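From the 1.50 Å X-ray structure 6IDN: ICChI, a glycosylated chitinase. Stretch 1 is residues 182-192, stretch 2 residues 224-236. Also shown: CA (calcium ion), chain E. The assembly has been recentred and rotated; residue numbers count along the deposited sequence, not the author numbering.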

ATOM      1  N   GLN A 182       4.500  -8.867   0.570  1.00 14.27           N
ATOM      2  CA  GLN A 182       5.808  -8.394   1.019  1.00 15.43           C
ATOM      3  C   GLN A 182       6.757  -9.574   1.155  1.00 18.71           C
ATOM      4  O   GLN A 182       6.713 -10.310   2.136  1.00 16.50           O
ATOM      5  N   PHE A 183       7.641  -9.718   0.174  1.00 14.62           N
ATOM      6  CA  PHE A 183       8.665 -10.764   0.198  1.00 14.95           C
ATOM      7  C   PHE A 183       9.942 -10.177   0.799  1.00 16.36           C
ATOM      8  O   PHE A 183      10.971 -10.014   0.146  1.00 15.17           O
ATOM      9  N   TYR A 184       9.839  -9.836   2.083  1.00 15.86           N
ATOM     10  CA  TYR A 184      10.977  -9.320   2.833  1.00 17.03           C
ATOM     11  C   TYR A 184      10.656  -9.409   4.308  1.00 16.66           C
ATOM     12  O   TYR A 184       9.491  -9.487   4.707  1.00 18.46           O
ATOM     13  N   ASN A 185      11.720  -9.419   5.099  1.00 18.41           N
ATOM     14  CA  ASN A 185      11.652  -9.587   6.552  1.00 22.42           C
ATOM     15  C   ASN A 185      10.992 -10.901   6.954  1.00 23.68           C
ATOM     16  O   ASN A 185      10.472 -11.015   8.069  1.00 27.57           O
ATOM     17  N   ASN A 186      11.005 -11.908   6.078  1.00 22.53           N
ATOM     18  CA  ASN A 186      10.574 -13.254   6.456  1.00 23.50           C
ATOM     19  C   ASN A 186      11.395 -14.268   5.685  1.00 21.06           C
ATOM     20  O   ASN A 186      11.039 -14.657   4.566  1.00 19.53           O
ATOM     21  N   PRO A 187      12.496 -14.748   6.269  1.00 23.97           N
ATOM     22  CA  PRO A 187      13.359 -15.711   5.562  1.00 22.80           C
ATOM     23  C   PRO A 187      12.679 -17.031   5.217  1.00 22.90           C
ATOM     24  O   PRO A 187      13.266 -17.832   4.485  1.00 24.55           O
ATOM     25  N   ARG A 188      11.465 -17.279   5.705  1.00 23.47           N
ATOM     26  CA  ARG A 188      10.767 -18.495   5.315  1.00 25.74           C
ATOM     27  C   ARG A 188      10.300 -18.437   3.862  1.00 22.64           C
ATOM     28  O   ARG A 188      10.181 -19.480   3.207  1.00 24.08           O
ATOM     29  N   CYS A 189      10.042 -17.242   3.329  1.00 19.79           N
ATOM     30  CA  CYS A 189       9.529 -17.133   1.972  1.00 15.49           C
ATOM     31  C   CYS A 189      10.225 -16.104   1.086  1.00 19.43           C
ATOM     32  O   CYS A 189       9.931 -16.080  -0.110  1.00 19.05           O
ATOM     33  N   HIS A 190      11.112 -15.254   1.609  1.00 17.41           N
ATOM     34  CA  HIS A 190      11.679 -14.203   0.772  1.00 16.17           C
ATOM     35  C   HIS A 190      12.942 -14.717   0.076  1.00 18.29           C
ATOM     36  O   HIS A 190      13.349 -15.872   0.245  1.00 17.59           O
ATOM     37  N   TYR A 191      13.524 -13.884  -0.787  1.00 15.27           N
ATOM     38  CA  TYR A 191      14.708 -14.304  -1.532  1.00 16.97           C
ATOM     39  C   TYR A 191      15.872 -14.509  -0.573  1.00 14.51           C
ATOM     40  O   TYR A 191      16.270 -13.587   0.148  1.00 16.69           O
ATOM     41  N   LEU A 192      16.421 -15.718  -0.569  1.00 15.92           N
ATOM     42  CA  LEU A 192      17.498 -16.084   0.344  1.00 17.53           C
ATOM     43  C   LEU A 192      18.271 -17.193  -0.347  1.00 16.84           C
ATOM     44  O   LEU A 192      17.767 -18.318  -0.468  1.00 17.94           O
ATOM     45  N   ALA A 224      16.441  -0.889   3.409  1.00 22.47           N
ATOM     46  CA  ALA A 224      14.994  -0.805   3.577  1.00 21.72           C
ATOM     47  C   ALA A 224      14.418  -2.007   4.314  1.00 23.52           C
ATOM     48  O   ALA A 224      13.301  -1.922   4.826  1.00 24.54           O
ATOM     49  N   ALA A 225      15.127  -3.128   4.352  1.00 25.45           N
ATOM     50  CA  ALA A 225      14.639  -4.335   5.024  1.00 19.62           C
ATOM     51  C   ALA A 225      15.833  -5.034   5.644  1.00 21.95           C
ATOM     52  O   ALA A 225      16.391  -5.985   5.072  1.00 25.05           O
ATOM     53  N   PRO A 226      16.256  -4.586   6.824  1.00 22.61           N
ATOM     54  CA  PRO A 226      17.379  -5.252   7.500  1.00 27.03           C
ATOM     55  C   PRO A 226      17.138  -6.726   7.756  1.00 29.51           C
ATOM     56  O   PRO A 226      18.107  -7.489   7.857  1.00 33.58           O
ATOM     57  N   GLY A 227      15.882  -7.157   7.851  1.00 26.63           N
ATOM     58  CA  GLY A 227      15.564  -8.556   8.034  1.00 23.24           C
ATOM     59  C   GLY A 227      15.663  -9.420   6.795  1.00 23.99           C
ATOM     60  O   GLY A 227      15.392 -10.623   6.861  1.00 26.82           O
ATOM     61  N   GLY A 228      16.054  -8.851   5.669  1.00 23.41           N
ATOM     62  CA  GLY A 228      16.350  -9.616   4.474  1.00 19.19           C
ATOM     63  C   GLY A 228      15.261  -9.479   3.427  1.00 17.68           C
ATOM     64  O   GLY A 228      14.147  -9.024   3.687  1.00 20.44           O
ATOM     65  N   GLY A 229      15.604  -9.911   2.217  1.00 18.09           N
ATOM     66  CA  GLY A 229      14.670  -9.960   1.109  1.00 17.43           C
ATOM     67  C   GLY A 229      15.073  -9.143  -0.104  1.00 16.36           C
ATOM     68  O   GLY A 229      14.508  -9.360  -1.185  1.00 16.77           O
ATOM     69  N   PHE A 230      16.009  -8.203   0.031  1.00 17.65           N
ATOM     70  CA  PHE A 230      16.487  -7.457  -1.130  1.00 21.51           C
ATOM     71  C   PHE A 230      17.004  -8.411  -2.199  1.00 20.57           C
ATOM     72  O   PHE A 230      17.709  -9.380  -1.899  1.00 19.88           O
ATOM     73  N   ILE A 231      16.650  -8.121  -3.455  1.00 16.44           N
ATOM     74  CA  ILE A 231      17.116  -8.858  -4.630  1.00 15.26           C
ATOM     75  C   ILE A 231      17.867  -7.861  -5.506  1.00 17.09           C
ATOM     76  O   ILE A 231      17.295  -6.839  -5.903  1.00 18.84           O
ATOM     77  N   GLU A 232      19.135  -8.141  -5.800  1.00 16.49           N
ATOM     78  CA  GLU A 232      19.875  -7.268  -6.700  1.00 17.71           C
ATOM     79  C   GLU A 232      19.135  -7.183  -8.030  1.00 20.62           C
ATOM     80  O   GLU A 232      18.521  -8.158  -8.474  1.00 19.43           O
ATOM     81  N   ALA A 233      19.167  -5.998  -8.646  1.00 20.88           N
ATOM     82  CA  ALA A 233      18.297  -5.726  -9.788  1.00 19.91           C
ATOM     83  C   ALA A 233      18.488  -6.750 -10.908  1.00 19.59           C
ATOM     84  O   ALA A 233      17.503  -7.247 -11.473  1.00 19.69           O
ATOM     85  N   ASP A 234      19.737  -7.098 -11.227  1.00 22.23           N
ATOM     86  CA  ASP A 234      19.969  -8.019 -12.339  1.00 21.30           C
ATOM     87  C   ASP A 234      19.419  -9.409 -12.032  1.00 22.59           C
ATOM     88  O   ASP A 234      18.892 -10.089 -12.926  1.00 22.93           O
ATOM     89  N   ASP A 235      19.517  -9.842 -10.773  1.00 19.19           N
ATOM     90  CA  ASP A 235      18.932 -11.121 -10.378  1.00 21.06           C
ATOM     91  C   ASP A 235      17.415 -11.087 -10.461  1.00 19.75           C
ATOM     92  O   ASP A 235      16.785 -12.083 -10.835  1.00 19.96           O
ATOM     93  N   LEU A 236      16.800  -9.981 -10.036  1.00 18.20           N
ATOM     94  CA  LEU A 236      15.352  -9.866 -10.171  1.00 16.06           C
ATOM     95  C   LEU A 236      14.941 -10.014 -11.628  1.00 19.44           C
ATOM     96  O   LEU A 236      14.008 -10.756 -11.961  1.00 20.37           O
TER

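The strongest direct link between the two stretches is a nearly linear backbone hydrogen bond, from Asn-185 N to Gly-228 O (2.8 Å, 172°). Asn-185 (chi1 m) adds a second: its CA-to-CB bond points sideways, but the end of the side chain comes nearer to the type I turn Ala-225 to Gly-228, where Asn-185 OD1 accepts a weak bond from Gly-227 N at 3.1 Å. Two waters extend this polar network. Water 1 donates to Phe-183 O (2.8 Å) and Gly-229 O (2.7 Å) and accepts from Tyr-191 N (2.8 Å), tying three backbone groups together; water 2 accepts from Asn-185 ND2 (3.1 Å) and donates to Ala-224 O (2.7 Å). Asp-235 (m) binds calcium through OD2 at 2.2 Å, and its OD1 accepts from the calcium-bound water 3 at 2.5 Å.

His-190 (chi1 p) points toward the glycine run. Its ND1 accepts from Asn-186 N at 3.0 Å, a bond within stretch 1. One face covers Gly-228 C and Gly-229 N, and Gly-229 CA lies 3.8 Å from the centroid of the His-190 ring in a CH-pi contact; Gly-227 O sits at the ring edge, 3.3 Å from His-190 CE1. The glycines leave room for their neighbours: a CB on Gly-228 would clash with His-190 NE2, and one on Gly-229 with Tyr-184 CA and Phe-183 O; the backbone angles of both residues also call for glycine.

Tyr-184 (p) leads away at its end, yet Tyr-184 CD2 still packs against Ala-225 CB at 4.0 Å. Tyr-191 (t) points toward stretch 2 and loses the most area to it. Farther out, Tyr-191 OH approaches Asp-235 OD2 to 3.7 Å. Tyr-191 CB meets Ile-231 CG1 at 3.6 Å, while Ile-231 CG2, on a chi1 m side chain, lies over the ring face, 4.3 Å from the Tyr-191 centroid.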

ATOM      1  CB  GLN A 182       5.693  -7.629   2.338  1.00 15.48           C
ATOM      2  CG  GLN A 182       4.914  -6.304   2.267  1.00 16.16           C
ATOM      3  CD  GLN A 182       4.486  -5.790   3.642  1.00 26.65           C
ATOM      4  OE1 GLN A 182       4.432  -6.543   4.597  1.00 51.26           O
ATOM      5  NE2 GLN A 182       4.159  -4.512   3.726  1.00 43.37           N
ATOM      6  CB  PHE A 183       8.883 -11.318  -1.210  1.00 12.38           C
ATOM      7  CG  PHE A 183       7.820 -12.276  -1.642  1.00 15.91           C
ATOM      8  CD1 PHE A 183       7.921 -13.604  -1.307  1.00 19.80           C
ATOM      9  CD2 PHE A 183       6.690 -11.834  -2.312  1.00 16.05           C
ATOM     10  CE1 PHE A 183       6.927 -14.510  -1.686  1.00 20.09           C
ATOM     11  CE2 PHE A 183       5.697 -12.734  -2.685  1.00 17.42           C
ATOM     12  CZ  PHE A 183       5.820 -14.067  -2.363  1.00 17.22           C
ATOM     13  CB  TYR A 184      11.367  -7.877   2.453  1.00 18.59           C
ATOM     14  CG  TYR A 184      10.266  -6.816   2.420  1.00 16.03           C
ATOM     15  CD1 TYR A 184       9.486  -6.631   1.279  1.00 18.15           C
ATOM     16  CD2 TYR A 184      10.036  -5.982   3.510  1.00 18.88           C
ATOM     17  CE1 TYR A 184       8.501  -5.652   1.219  1.00 16.35           C
ATOM     18  CE2 TYR A 184       9.049  -5.004   3.464  1.00 21.27           C
ATOM     19  CZ  TYR A 184       8.277  -4.848   2.320  1.00 18.37           C
ATOM     20  OH  TYR A 184       7.293  -3.874   2.260  1.00 19.69           O
ATOM     21  CB  ASN A 185      10.935  -8.407   7.222  1.00 23.14           C
ATOM     22  CG  ASN A 185      11.697  -7.109   7.064  1.00 26.69           C
ATOM     23  OD1 ASN A 185      12.913  -7.121   6.918  1.00 28.34           O
ATOM     24  ND2 ASN A 185      10.983  -5.982   7.102  1.00 32.32           N
ATOM     25  CB  ASN A 186       9.084 -13.487   6.213  1.00 21.57           C
ATOM     26  CG  ASN A 186       8.603 -14.770   6.865  1.00 29.64           C
ATOM     27  OD1 ASN A 186       9.408 -15.642   7.190  1.00 30.48           O
ATOM     28  ND2 ASN A 186       7.292 -14.896   7.054  1.00 31.51           N
ATOM     29  CB  PRO A 187      14.516 -15.930   6.545  1.00 25.30           C
ATOM     30  CG  PRO A 187      14.540 -14.670   7.378  1.00 31.21           C
ATOM     31  CD  PRO A 187      13.097 -14.289   7.533  1.00 24.64           C
ATOM     32  CB  ARG A 188       9.591 -18.738   6.266  1.00 26.74           C
ATOM     33  CG  ARG A 188      10.018 -18.942   7.724  1.00 37.45           C
ATOM     34  CD  ARG A 188       8.824 -18.910   8.679  1.00 45.11           C
ATOM     35  NE  ARG A 188       9.258 -18.796  10.073  1.00 40.69           N
ATOM     36  CZ  ARG A 188       8.574 -18.162  11.022  1.00 43.89           C
ATOM     37  NH1 ARG A 188       7.408 -17.585  10.736  1.00 37.91           N
ATOM     38  NH2 ARG A 188       9.059 -18.107  12.261  1.00 51.11           N
ATOM     39  CB  CYS A 189       8.018 -16.824   1.977  1.00 21.15           C
ATOM     40  SG  CYS A 189       7.434 -15.681   3.295  1.00 21.89           S
ATOM     41  CB  HIS A 190      11.899 -12.906   1.572  1.00 16.29           C
ATOM     42  CG  HIS A 190      12.995 -12.946   2.598  1.00 18.97           C
ATOM     43  ND1 HIS A 190      12.863 -12.309   3.813  1.00 16.92           N
ATOM     44  CD2 HIS A 190      14.255 -13.449   2.575  1.00 16.25           C
ATOM     45  CE1 HIS A 190      13.976 -12.455   4.511  1.00 22.16           C
ATOM     46  NE2 HIS A 190      14.838 -13.145   3.782  1.00 18.99           N
ATOM     47  CB  TYR A 191      15.064 -13.266  -2.601  1.00 13.80           C
ATOM     48  CG  TYR A 191      16.144 -13.706  -3.570  1.00 13.83           C
ATOM     49  CD1 TYR A 191      17.478 -13.721  -3.191  1.00 16.08           C
ATOM     50  CD2 TYR A 191      15.824 -14.096  -4.876  1.00 14.63           C
ATOM     51  CE1 TYR A 191      18.470 -14.138  -4.067  1.00 17.91           C
ATOM     52  CE2 TYR A 191      16.820 -14.494  -5.764  1.00 17.99           C
ATOM     53  CZ  TYR A 191      18.131 -14.516  -5.350  1.00 19.50           C
ATOM     54  OH  TYR A 191      19.139 -14.913  -6.209  1.00 18.95           O
ATOM     55  CB  LEU A 192      16.962 -16.547   1.693  1.00 20.88           C
ATOM     56  CG  LEU A 192      17.948 -17.180   2.689  1.00 20.35           C
ATOM     57  CD1 LEU A 192      19.114 -16.242   2.996  1.00 20.35           C
ATOM     58  CD2 LEU A 192      17.222 -17.588   3.959  1.00 21.54           C
ATOM     59  CB  ALA A 224      14.311  -0.670   2.218  1.00 21.21           C
ATOM     60  CB  ALA A 225      13.892  -5.258   4.055  1.00 18.42           C
ATOM     61  CB  PRO A 226      17.511  -4.468   8.812  1.00 29.64           C
ATOM     62  CG  PRO A 226      16.925  -3.118   8.507  1.00 34.16           C
ATOM     63  CD  PRO A 226      15.809  -3.369   7.536  1.00 25.32           C
ATOM     64  CB  PHE A 230      17.596  -6.473  -0.734  1.00 17.38           C
ATOM     65  CG  PHE A 230      18.163  -5.707  -1.902  1.00 18.35           C
ATOM     66  CD1 PHE A 230      17.443  -4.668  -2.483  1.00 18.00           C
ATOM     67  CD2 PHE A 230      19.405  -6.040  -2.434  1.00 16.63           C
ATOM     68  CE1 PHE A 230      17.957  -3.986  -3.567  1.00 21.89           C
ATOM     69  CE2 PHE A 230      19.921  -5.359  -3.510  1.00 18.22           C
ATOM     70  CZ  PHE A 230      19.183  -4.326  -4.078  1.00 19.21           C
ATOM     71  CB  ILE A 231      15.949  -9.484  -5.411  1.00 17.62           C
ATOM     72  CG1 ILE A 231      15.002 -10.234  -4.470  1.00 17.09           C
ATOM     73  CG2 ILE A 231      16.455 -10.437  -6.508  1.00 20.00           C
ATOM     74  CD1 ILE A 231      13.773 -10.841  -5.193  1.00 15.95           C
ATOM     75  CB  GLU A 232      21.302  -7.786  -6.887  1.00 23.29           C
ATOM     76  CG  GLU A 232      22.204  -6.869  -7.675  1.00 32.44           C
ATOM     77  CD  GLU A 232      22.148  -7.158  -9.157  1.00 37.28           C
ATOM     78  OE1 GLU A 232      21.897  -8.334  -9.501  1.00 36.77           O
ATOM     79  OE2 GLU A 232      22.358  -6.224  -9.970  1.00 35.65           O
ATOM     80  CB  ALA A 233      18.547  -4.305 -10.299  1.00 23.57           C
ATOM     81  CB  ASP A 234      21.458  -8.062 -12.671  1.00 24.58           C
ATOM     82  CG  ASP A 234      21.917  -6.807 -13.389  1.00 37.64           C
ATOM     83  OD1 ASP A 234      21.104  -6.218 -14.136  1.00 48.56           O
ATOM     84  OD2 ASP A 234      23.084  -6.408 -13.213  1.00 52.56           O
ATOM     85  CB  ASP A 235      19.349 -11.478  -8.955  1.00 16.99           C
ATOM     86  CG  ASP A 235      20.790 -11.947  -8.847  1.00 22.33           C
ATOM     87  OD1 ASP A 235      21.523 -12.076  -9.862  1.00 23.77           O
ATOM     88  OD2 ASP A 235      21.196 -12.179  -7.700  1.00 25.84           O
ATOM     89  CB  LEU A 236      14.882  -8.520  -9.610  1.00 17.67           C
ATOM     90  CG  LEU A 236      13.379  -8.282  -9.670  1.00 16.58           C
ATOM     91  CD1 LEU A 236      12.685  -9.205  -8.672  1.00 17.62           C
ATOM     92  CD2 LEU A 236      13.041  -6.830  -9.375  1.00 17.57           C
TER
HETATM   93 CA    CA E 313      22.839 -13.642  -7.359  1.00 13.66          CA
HETATM   94  O   HOH W   1      12.683 -11.322  -1.586  1.00 14.88           O
HETATM   95  O   HOH W   2      11.463  -3.006   6.556  1.00 24.91           O
HETATM   96  O   HOH W   3      23.823 -12.891  -9.212  1.00 31.26           O